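Local coordinates for protein beta-agarase B (Zobellia galactanivorans, PDB 4ATF) that hydrolyses the beta-1,4 linkages of agarose internally and at random, with retention of the anomeric configuration, releasing mainly tetrasaccharides, at residues 140-146 with 160-166; 145-149 with 192-196. The protein carries 1 engineered substitution. All blocks are in the same frame, centred on the assembly; numbering follows the deposited sequence. Where two conformers were deposited one is given.

Contact 1 of 2, residues 140-146 with 160-166; sequences DILDAYG and FSKKVHI. Engineered in segment 140-146: D143 (natural residue Glu).
D143 and H165 are joined twice across this antiparallel pair. H165 N donates to D143 O (2.8 Å, 161°), and H165 ND1 reaches the anti lone pair of D143 OD2 (2.9 Å), which lies almost in the imidazole plane. Both CG atoms stand anti to their backbone N, which lays the side chains alongside each other, carboxylate and ring planes 66° apart. D143 is engineered; the natural residue is a glutamate, probably the proton donor, as in GH16 relatives. H165 touches the bound agarose chain, and an alanine here would probably leave D143 OD2 without its ND1 partner and open a gap beside the sugar. On the apolar side V164 CG1, in one of its two conformers, packs 3.8 Å from A144 CB and near L142 CD1. Toward Y145 the pairing loosens: water 2 accepts from Y145 N and donates to K163 O (2.8 Å), while partly exposed K163 carries its amine to E189. Beyond, the Y145 and F160 rings meet obliquely. Strand 137-145 pairs with strand 125-132, with a classic beta bulge where I141 and L142 both face V128; strand 187-188 brings W187 to stack on H165, and strand 199-207 packs F201 on L142 and V164.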
ATOM      1  N   ASP A 140      -5.867  -0.990  -0.847  1.00 12.50           N
ATOM      2  CA  ASP A 140      -4.713  -0.066  -0.898  1.00 16.16           C
ATOM      3  C   ASP A 140      -4.869   1.137   0.022  1.00 16.43           C
ATOM      4  O   ASP A 140      -5.971   1.674   0.142  1.00 22.40           O
ATOM      5  CB  ASP A 140      -4.629   0.585  -2.237  1.00 18.86           C
ATOM      6  CG  ASP A 140      -4.409  -0.351  -3.335  1.00 20.68           C
ATOM      7  OD1 ASP A 140      -4.004  -1.530  -3.171  1.00 23.04           O
ATOM      8  OD2 ASP A 140      -4.729   0.175  -4.421  1.00 30.55           O
ATOM      9  N   ILE A 141      -3.864   1.575   0.737  1.00 13.59           N
ATOM     10  CA  ILE A 141      -4.054   2.840   1.440  1.00 13.58           C
ATOM     11  C   ILE A 141      -3.224   3.875   0.649  1.00 13.74           C
ATOM     12  O   ILE A 141      -3.692   5.015   0.285  1.00 14.71           O
ATOM     13  CB  ILE A 141      -3.650   2.700   2.922  1.00 12.98           C
ATOM     14  CG1 ILE A 141      -4.596   1.698   3.620  1.00 11.50           C
ATOM     15  CG2 ILE A 141      -3.641   4.080   3.663  1.00 13.85           C
ATOM     16  CD1 ILE A 141      -4.022   1.174   4.936  1.00 12.94           C
ATOM     17  N   LEU A 142      -2.032   3.443   0.254  1.00 12.66           N
ATOM     18  CA  LEU A 142      -1.159   4.322  -0.580  1.00 11.31           C
ATOM     19  C   LEU A 142      -0.581   3.404  -1.688  1.00 12.06           C
ATOM     20  O   LEU A 142      -0.046   2.316  -1.389  1.00 11.60           O
ATOM     21  CB  LEU A 142       0.026   4.858   0.225  1.00 11.15           C
ATOM     22  CG  LEU A 142       1.157   5.615  -0.535  1.00 11.22           C
ATOM     23  CD1 LEU A 142       0.627   6.838  -1.316  1.00 10.82           C
ATOM     24  CD2 LEU A 142       2.303   6.076   0.498  1.00 13.11           C
ATOM     25  N   ASP A 143      -0.656   3.825  -2.933  1.00 11.38           N
ATOM     26  CA  ASP A 143      -0.001   3.070  -4.002  1.00 11.67           C
ATOM     27  C   ASP A 143       0.375   4.150  -5.025  1.00 12.08           C
ATOM     28  O   ASP A 143      -0.506   4.760  -5.692  1.00 13.44           O
ATOM     29  CB  ASP A 143      -0.946   1.979  -4.593  1.00 12.42           C
ATOM     30  CG  ASP A 143      -0.401   1.370  -5.941  0.80 16.21           C
ATOM     31  OD1 ASP A 143       0.783   1.118  -6.167  0.80 23.09           O
ATOM     32  OD2 ASP A 143      -1.195   1.074  -6.813  0.80 25.44           O
ATOM     33  N   ALA A 144       1.660   4.499  -5.077  1.00 10.80           N
ATOM     34  CA  ALA A 144       2.092   5.680  -5.884  1.00 10.94           C
ATOM     35  C   ALA A 144       3.442   5.441  -6.504  1.00 10.46           C
ATOM     36  O   ALA A 144       4.301   4.816  -5.873  1.00 11.35           O
ATOM     37  CB  ALA A 144       2.148   6.998  -4.956  1.00 10.10           C
ATOM     38  N   TYR A 145       3.628   5.982  -7.709  1.00 10.59           N
ATOM     39  CA  TYR A 145       4.863   5.876  -8.513  1.00 10.39           C
ATOM     40  C   TYR A 145       5.367   7.315  -8.565  1.00 10.29           C
ATOM     41  O   TYR A 145       4.929   8.105  -9.403  1.00  9.72           O
ATOM     42  CB  TYR A 145       4.532   5.316  -9.933  1.00 10.40           C
ATOM     43  CG  TYR A 145       3.758   4.018  -9.827  1.00 13.82           C
ATOM     44  CD1 TYR A 145       2.360   4.029  -9.717  1.00 15.49           C
ATOM     45  CD2 TYR A 145       4.405   2.756  -9.744  1.00 13.63           C
ATOM     46  CE1 TYR A 145       1.618   2.853  -9.573  1.00 15.76           C
ATOM     47  CE2 TYR A 145       3.618   1.539  -9.613  1.00 13.66           C
ATOM     48  CZ  TYR A 145       2.249   1.618  -9.531  1.00 16.39           C
ATOM     49  OH  TYR A 145       1.437   0.479  -9.369  1.00 18.63           O
ATOM     50  N   GLY A 146       6.269   7.703  -7.661  1.00  9.95           N
ATOM     51  CA  GLY A 146       6.550   9.134  -7.484  1.00 10.63           C
ATOM     52  C   GLY A 146       7.531   9.885  -8.391  1.00 11.75           C
ATOM     53  O   GLY A 146       7.613  11.116  -8.280  1.00 11.37           O
ATOM     54  N   PHE A 160       2.480  10.191 -13.651  1.00 11.89           N
ATOM     55  CA  PHE A 160       2.456   9.458 -12.386  1.00 12.00           C
ATOM     56  C   PHE A 160       2.838  10.230 -11.115  1.00 11.73           C
ATOM     57  O   PHE A 160       2.266   9.945 -10.015  1.00 12.94           O
ATOM     58  CB  PHE A 160       3.369   8.237 -12.535  1.00 10.76           C
ATOM     59  CG  PHE A 160       2.795   7.211 -13.476  1.00 13.96           C
ATOM     60  CD1 PHE A 160       1.682   6.440 -13.080  1.00 15.12           C
ATOM     61  CD2 PHE A 160       3.286   7.070 -14.788  1.00 16.10           C
ATOM     62  CE1 PHE A 160       1.126   5.454 -13.978  1.00 19.46           C
ATOM     63  CE2 PHE A 160       2.706   6.100 -15.696  1.00 16.33           C
ATOM     64  CZ  PHE A 160       1.643   5.289 -15.271  1.00 15.93           C
ATOM     65  N   SER A 161       3.789  11.161 -11.217  1.00 12.04           N
ATOM     66  CA  SER A 161       4.332  11.834  -9.986  1.00 12.83           C
ATOM     67  C   SER A 161       3.209  12.649  -9.288  1.00 12.93           C
ATOM     68  O   SER A 161       3.298  12.946  -8.093  1.00 13.57           O
ATOM     69  CB  SER A 161       5.483  12.774 -10.323  1.00 13.65           C
ATOM     70  OG  SER A 161       4.965  13.949 -10.865  1.00 15.37           O
ATOM     71  N   LYS A 162       2.152  12.995 -10.055  1.00 12.69           N
ATOM     72  CA  LYS A 162       1.040  13.800  -9.519  1.00 12.28           C
ATOM     73  C   LYS A 162      -0.167  12.929  -9.146  1.00 12.49           C
ATOM     74  O   LYS A 162      -1.211  13.447  -8.823  1.00 14.60           O
ATOM     75  CB  LYS A 162       0.667  14.919 -10.469  1.00 12.77           C
ATOM     76  CG  LYS A 162       1.852  15.964 -10.643  1.00 15.03           C
ATOM     77  CD  LYS A 162       1.493  17.037 -11.681  1.00 20.38           C
ATOM     78  CE  LYS A 162       2.568  18.093 -11.631  1.00 24.91           C
ATOM     79  NZ  LYS A 162       2.519  18.990 -12.786  1.00 26.84           N
ATOM     80  N   LYS A 163      -0.055  11.607  -9.202  1.00 11.72           N
ATOM     81  CA  LYS A 163      -1.255  10.690  -8.961  1.00 11.31           C
ATOM     82  C   LYS A 163      -1.011   9.733  -7.809  1.00 11.62           C
ATOM     83  O   LYS A 163       0.106   9.239  -7.627  1.00 11.99           O
ATOM     84  CB  LYS A 163      -1.609   9.822 -10.200  1.00 11.16           C
ATOM     85  CG  LYS A 163      -2.166  10.627 -11.421  1.00 12.83           C
ATOM     86  CD  LYS A 163      -2.549   9.676 -12.553  1.00 13.41           C
ATOM     87  CE  LYS A 163      -3.176  10.443 -13.718  1.00 15.86           C
ATOM     88  NZ  LYS A 163      -2.347  11.614 -14.200  1.00 15.77           N
ATOM     89  N   VAL A 164      -2.026   9.505  -6.970  0.50 12.05           N
ATOM     90  CA  VAL A 164      -1.942   8.347  -6.068  0.50 11.72           C
ATOM     91  C   VAL A 164      -3.103   7.410  -6.371  0.50 12.69           C
ATOM     92  O   VAL A 164      -4.223   7.877  -6.592  0.50 13.41           O
ATOM     93  CB  VAL A 164      -1.891   8.702  -4.574  0.50 12.07           C
ATOM     94  CG1 VAL A 164      -0.654   9.479  -4.244  0.50 11.55           C
ATOM     95  CG2 VAL A 164      -3.177   9.396  -4.106  0.50 11.21           C
ATOM     96  N   HIS A 165      -2.810   6.107  -6.433  1.00 12.10           N
ATOM     97  CA  HIS A 165      -3.789   5.119  -6.822  1.00 12.35           C
ATOM     98  C   HIS A 165      -4.495   4.651  -5.559  1.00 12.84           C
ATOM     99  O   HIS A 165      -3.848   4.181  -4.660  1.00 13.78           O
ATOM    100  CB  HIS A 165      -3.081   3.964  -7.457  1.00 11.63           C
ATOM    101  CG  HIS A 165      -4.013   2.958  -8.043  1.00 13.65           C
ATOM    102  ND1 HIS A 165      -3.789   1.611  -7.950  1.00 17.74           N
ATOM    103  CD2 HIS A 165      -5.185   3.114  -8.701  1.00 12.98           C
ATOM    104  CE1 HIS A 165      -4.786   0.969  -8.543  1.00 19.55           C
ATOM    105  NE2 HIS A 165      -5.636   1.862  -9.023  1.00 16.36           N
ATOM    106  N   ILE A 166      -5.789   4.847  -5.470  1.00 12.23           N
ATOM    107  CA  ILE A 166      -6.529   4.475  -4.266  1.00 13.06           C
ATOM    108  C   ILE A 166      -7.551   3.440  -4.633  1.00 12.58           C
ATOM    109  O   ILE A 166      -8.564   3.773  -5.198  1.00 15.03           O
ATOM    110  CB  ILE A 166      -7.176   5.735  -3.524  1.00 12.35           C
ATOM    111  CG1 ILE A 166      -7.706   6.768  -4.543  1.00 12.24           C
ATOM    112  CG2 ILE A 166      -6.084   6.410  -2.623  1.00 11.67           C
ATOM    113  CD1 ILE A 166      -8.490   7.935  -3.882  1.00 15.39           C
TER
HETATM  114  O   HOH W   1      -2.765   5.600  -2.988  1.00 30.48           O
HETATM  115  O   HOH W   2       1.464   7.328  -9.186  1.00 10.79           O
HETATM  116  O   HOH W   3       5.590  12.216  -6.743  1.00 13.86           O

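Contact 2 of 2, residues 145-149 with 192-196; sequences YGADY and TVWNK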
ATOM      1  N   TYR A 145       3.628   5.982  -7.709  1.00 10.59           N
ATOM      2  CA  TYR A 145       4.863   5.876  -8.513  1.00 10.39           C
ATOM      3  C   TYR A 145       5.367   7.315  -8.565  1.00 10.29           C
ATOM      4  O   TYR A 145       4.929   8.105  -9.403  1.00  9.72           O
ATOM      5  CB  TYR A 145       4.532   5.316  -9.933  1.00 10.40           C
ATOM      6  CG  TYR A 145       3.758   4.018  -9.827  1.00 13.82           C
ATOM      7  CD1 TYR A 145       2.360   4.029  -9.717  1.00 15.49           C
ATOM      8  CD2 TYR A 145       4.405   2.756  -9.744  1.00 13.63           C
ATOM      9  CE1 TYR A 145       1.618   2.853  -9.573  1.00 15.76           C
ATOM     10  CE2 TYR A 145       3.618   1.539  -9.613  1.00 13.66           C
ATOM     11  CZ  TYR A 145       2.249   1.618  -9.531  1.00 16.39           C
ATOM     12  OH  TYR A 145       1.437   0.479  -9.369  1.00 18.63           O
ATOM     13  N   GLY A 146       6.269   7.703  -7.661  1.00  9.95           N
ATOM     14  CA  GLY A 146       6.550   9.134  -7.484  1.00 10.63           C
ATOM     15  C   GLY A 146       7.531   9.885  -8.391  1.00 11.75           C
ATOM     16  O   GLY A 146       7.613  11.116  -8.280  1.00 11.37           O
ATOM     17  N   ALA A 147       8.293   9.190  -9.249  1.00 11.70           N
ATOM     18  CA  ALA A 147       9.442   9.843  -9.945  1.00 12.22           C
ATOM     19  C   ALA A 147       9.052  11.100 -10.739  1.00 12.74           C
ATOM     20  O   ALA A 147       8.008  11.095 -11.446  1.00 11.14           O
ATOM     21  CB  ALA A 147      10.158   8.868 -10.915  1.00 12.05           C
ATOM     22  N   ASP A 148       9.896  12.136 -10.677  1.00 12.19           N
ATOM     23  CA  ASP A 148       9.717  13.277 -11.611  1.00 13.87           C
ATOM     24  C   ASP A 148      10.006  12.860 -13.072  1.00 14.10           C
ATOM     25  O   ASP A 148       9.388  13.392 -14.015  1.00 13.90           O
ATOM     26  CB  ASP A 148      10.699  14.391 -11.252  1.00 14.54           C
ATOM     27  CG  ASP A 148      10.368  15.030  -9.856  1.00 18.27           C
ATOM     28  OD1 ASP A 148       9.145  15.074  -9.475  1.00 19.98           O
ATOM     29  OD2 ASP A 148      11.318  15.512  -9.178  1.00 18.58           O
ATOM     30  N   TYR A 149      10.960  11.936 -13.248  1.00 13.41           N
ATOM     31  CA  TYR A 149      11.473  11.610 -14.581  1.00 14.01           C
ATOM     32  C   TYR A 149      11.812  10.138 -14.639  1.00 13.85           C
ATOM     33  O   TYR A 149      12.280   9.606 -13.635  1.00 13.21           O
ATOM     34  CB  TYR A 149      12.751  12.413 -14.835  1.00 14.77           C
ATOM     35  CG  TYR A 149      13.276  12.213 -16.252  1.00 17.01           C
ATOM     36  CD1 TYR A 149      12.725  12.894 -17.344  1.00 18.20           C
ATOM     37  CD2 TYR A 149      14.313  11.291 -16.507  1.00 19.18           C
ATOM     38  CE1 TYR A 149      13.214  12.668 -18.664  1.00 19.81           C
ATOM     39  CE2 TYR A 149      14.780  11.060 -17.802  1.00 19.95           C
ATOM     40  CZ  TYR A 149      14.244  11.733 -18.878  1.00 21.52           C
ATOM     41  OH  TYR A 149      14.772  11.435 -20.170  1.00 22.34           O
ATOM     42  N   THR A 192      -0.589  18.431  -6.541  1.00 15.82           N
ATOM     43  CA  THR A 192       0.527  18.022  -5.656  1.00 15.72           C
ATOM     44  C   THR A 192       1.482  16.997  -6.292  1.00 15.33           C
ATOM     45  O   THR A 192       1.007  16.007  -6.891  1.00 14.81           O
ATOM     46  CB  THR A 192      -0.052  17.370  -4.377  1.00 15.51           C
ATOM     47  OG1 THR A 192      -0.962  18.303  -3.815  1.00 17.00           O
ATOM     48  CG2 THR A 192       1.038  17.076  -3.353  1.00 14.29           C
ATOM     49  N   VAL A 193       2.792  17.228  -6.142  1.00 13.88           N
ATOM     50  CA  VAL A 193       3.817  16.273  -6.578  1.00 14.37           C
ATOM     51  C   VAL A 193       4.160  15.561  -5.290  1.00 13.25           C
ATOM     52  O   VAL A 193       4.796  16.152  -4.415  1.00 14.87           O
ATOM     53  CB  VAL A 193       5.117  16.960  -7.186  1.00 14.52           C
ATOM     54  CG1 VAL A 193       6.151  15.888  -7.508  1.00 13.20           C
ATOM     55  CG2 VAL A 193       4.810  17.732  -8.516  1.00 15.77           C
ATOM     56  N   TRP A 194       3.737  14.305  -5.189  1.00 12.55           N
ATOM     57  CA  TRP A 194       3.701  13.538  -3.942  1.00 13.23           C
ATOM     58  C   TRP A 194       5.111  13.357  -3.349  1.00 13.89           C
ATOM     59  O   TRP A 194       5.242  13.352  -2.106  1.00 13.39           O
ATOM     60  CB  TRP A 194       2.956  12.182  -4.126  1.00 11.67           C
ATOM     61  CG  TRP A 194       1.534  12.519  -4.547  1.00 12.18           C
ATOM     62  CD1 TRP A 194       1.034  12.411  -5.792  1.00 10.39           C
ATOM     63  CD2 TRP A 194       0.507  13.135  -3.740  1.00 11.77           C
ATOM     64  NE1 TRP A 194      -0.248  12.905  -5.835  1.00 12.59           N
ATOM     65  CE2 TRP A 194      -0.600  13.373  -4.597  1.00 12.00           C
ATOM     66  CE3 TRP A 194       0.429  13.531  -2.391  1.00  9.70           C
ATOM     67  CZ2 TRP A 194      -1.794  13.963  -4.161  1.00 12.96           C
ATOM     68  CZ3 TRP A 194      -0.759  14.118  -1.936  1.00 13.62           C
ATOM     69  CH2 TRP A 194      -1.875  14.313  -2.823  1.00 13.41           C
ATOM     70  N   ASN A 195       6.133  13.257  -4.229  1.00 14.31           N
ATOM     71  CA  ASN A 195       7.494  12.945  -3.743  1.00 13.59           C
ATOM     72  C   ASN A 195       8.168  14.124  -2.933  1.00 14.49           C
ATOM     73  O   ASN A 195       9.230  13.939  -2.299  1.00 13.82           O
ATOM     74  CB  ASN A 195       8.401  12.422  -4.864  1.00 14.14           C
ATOM     75  CG  ASN A 195       8.812  13.509  -5.855  1.00 14.55           C
ATOM     76  OD1 ASN A 195       8.859  13.274  -7.081  1.00 18.69           O
ATOM     77  ND2 ASN A 195       9.151  14.671  -5.348  1.00 10.74           N
ATOM     78  N   LYS A 196       7.531  15.301  -2.900  1.00 14.38           N
ATOM     79  CA  LYS A 196       8.190  16.466  -2.316  1.00 14.93           C
ATOM     80  C   LYS A 196       8.043  16.516  -0.795  1.00 15.68           C
ATOM     81  O   LYS A 196       8.873  17.146  -0.156  1.00 15.79           O
ATOM     82  CB  LYS A 196       7.670  17.771  -2.934  1.00 15.47           C
ATOM     83  CG  LYS A 196       8.032  17.931  -4.429  1.00 17.11           C
ATOM     84  CD  LYS A 196       7.716  19.317  -4.925  1.00 23.03           C
ATOM     85  CE  LYS A 196       8.716  19.709  -6.042  1.00 29.43           C
ATOM     86  NZ  LYS A 196       8.269  19.256  -7.297  1.00 31.74           N
TER
HETATM   87  O   HOH W   3       5.590  12.216  -6.743  1.00 13.86           O
HETATM   88  O   HOH W   4      10.471  16.576  -6.951  1.00 21.18           O
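G146 and N195 are bridged by water 3, a polar atom held from three directions: it gives one hydrogen to G146 O (2.8 Å), the other to S161 O, and takes the backbone N-H of N195 (2.8 Å to N195 N). The setting is a loop-to-loop contact of the GH16 beta-sandwich, away from the centre of the chain, where the turn following strand 137-145 meets a short 3-10 turn, residues 194-196, leading toward strand 199-207. Within that turn K196 N donates to V193 O, and it is this tight curl that presents the backbone N-H of N195 to the water. Such a bridge illustrates how two irregular segments can be matched through one ordered solvent molecule in place of direct backbone pairing.

G146, having no side chain, lets N195 come close, with N195 CB 3.7 Å from G146 O. With CG of N195 lying between its own backbone N and carbonyl carbon (chi1 72°), the amide end is carried in among G146 O and D148 OD1; its plane and the D148 carboxylate stand 66° apart.

Farther out the contact is thinner and wetter. D148, partly exposed, has its backbone N held by N121 OD1, and its OD2 accepts from water 4 (2.6 Å). The same water receives a weak, long bond from K196 NZ (3.5 Å), so acid and lysine are related through solvent; NZ and D148 OD1 are 4.8 Å apart and probably attract only mildly. Within the turn, the W194 ring leads away from the 145-149 loop; its NE1 is bonded to K162 O, its ring meets H199 edge-to-face, and T192 CG2 lies above one face, toward its rim. V193 supplies the apolar edge, crossing D148 at about a right angle, with V193 CG1 3.7 Å from D148 OD1.

From the N terminus, strand 137-145 runs into both contacts, which share Y145 and G146. Contact 1 closes the shorter loop: after 13 residues, including the small hairpin of strands 149-150 and 155-156, helix 158-161 and strand 164-172 return to the same strand. Contact 2 starts slightly later and closes a loop of 42 residues, within which lies the second segment of contact 1, so the two closures fan out from the same stretch. They also meet directly, for W194 N in the 3-10 turn probably bonds to S161 O. Together they tie the agarose-binding strands, the short helix and the approach to strand 199-207 into one neighbourhood.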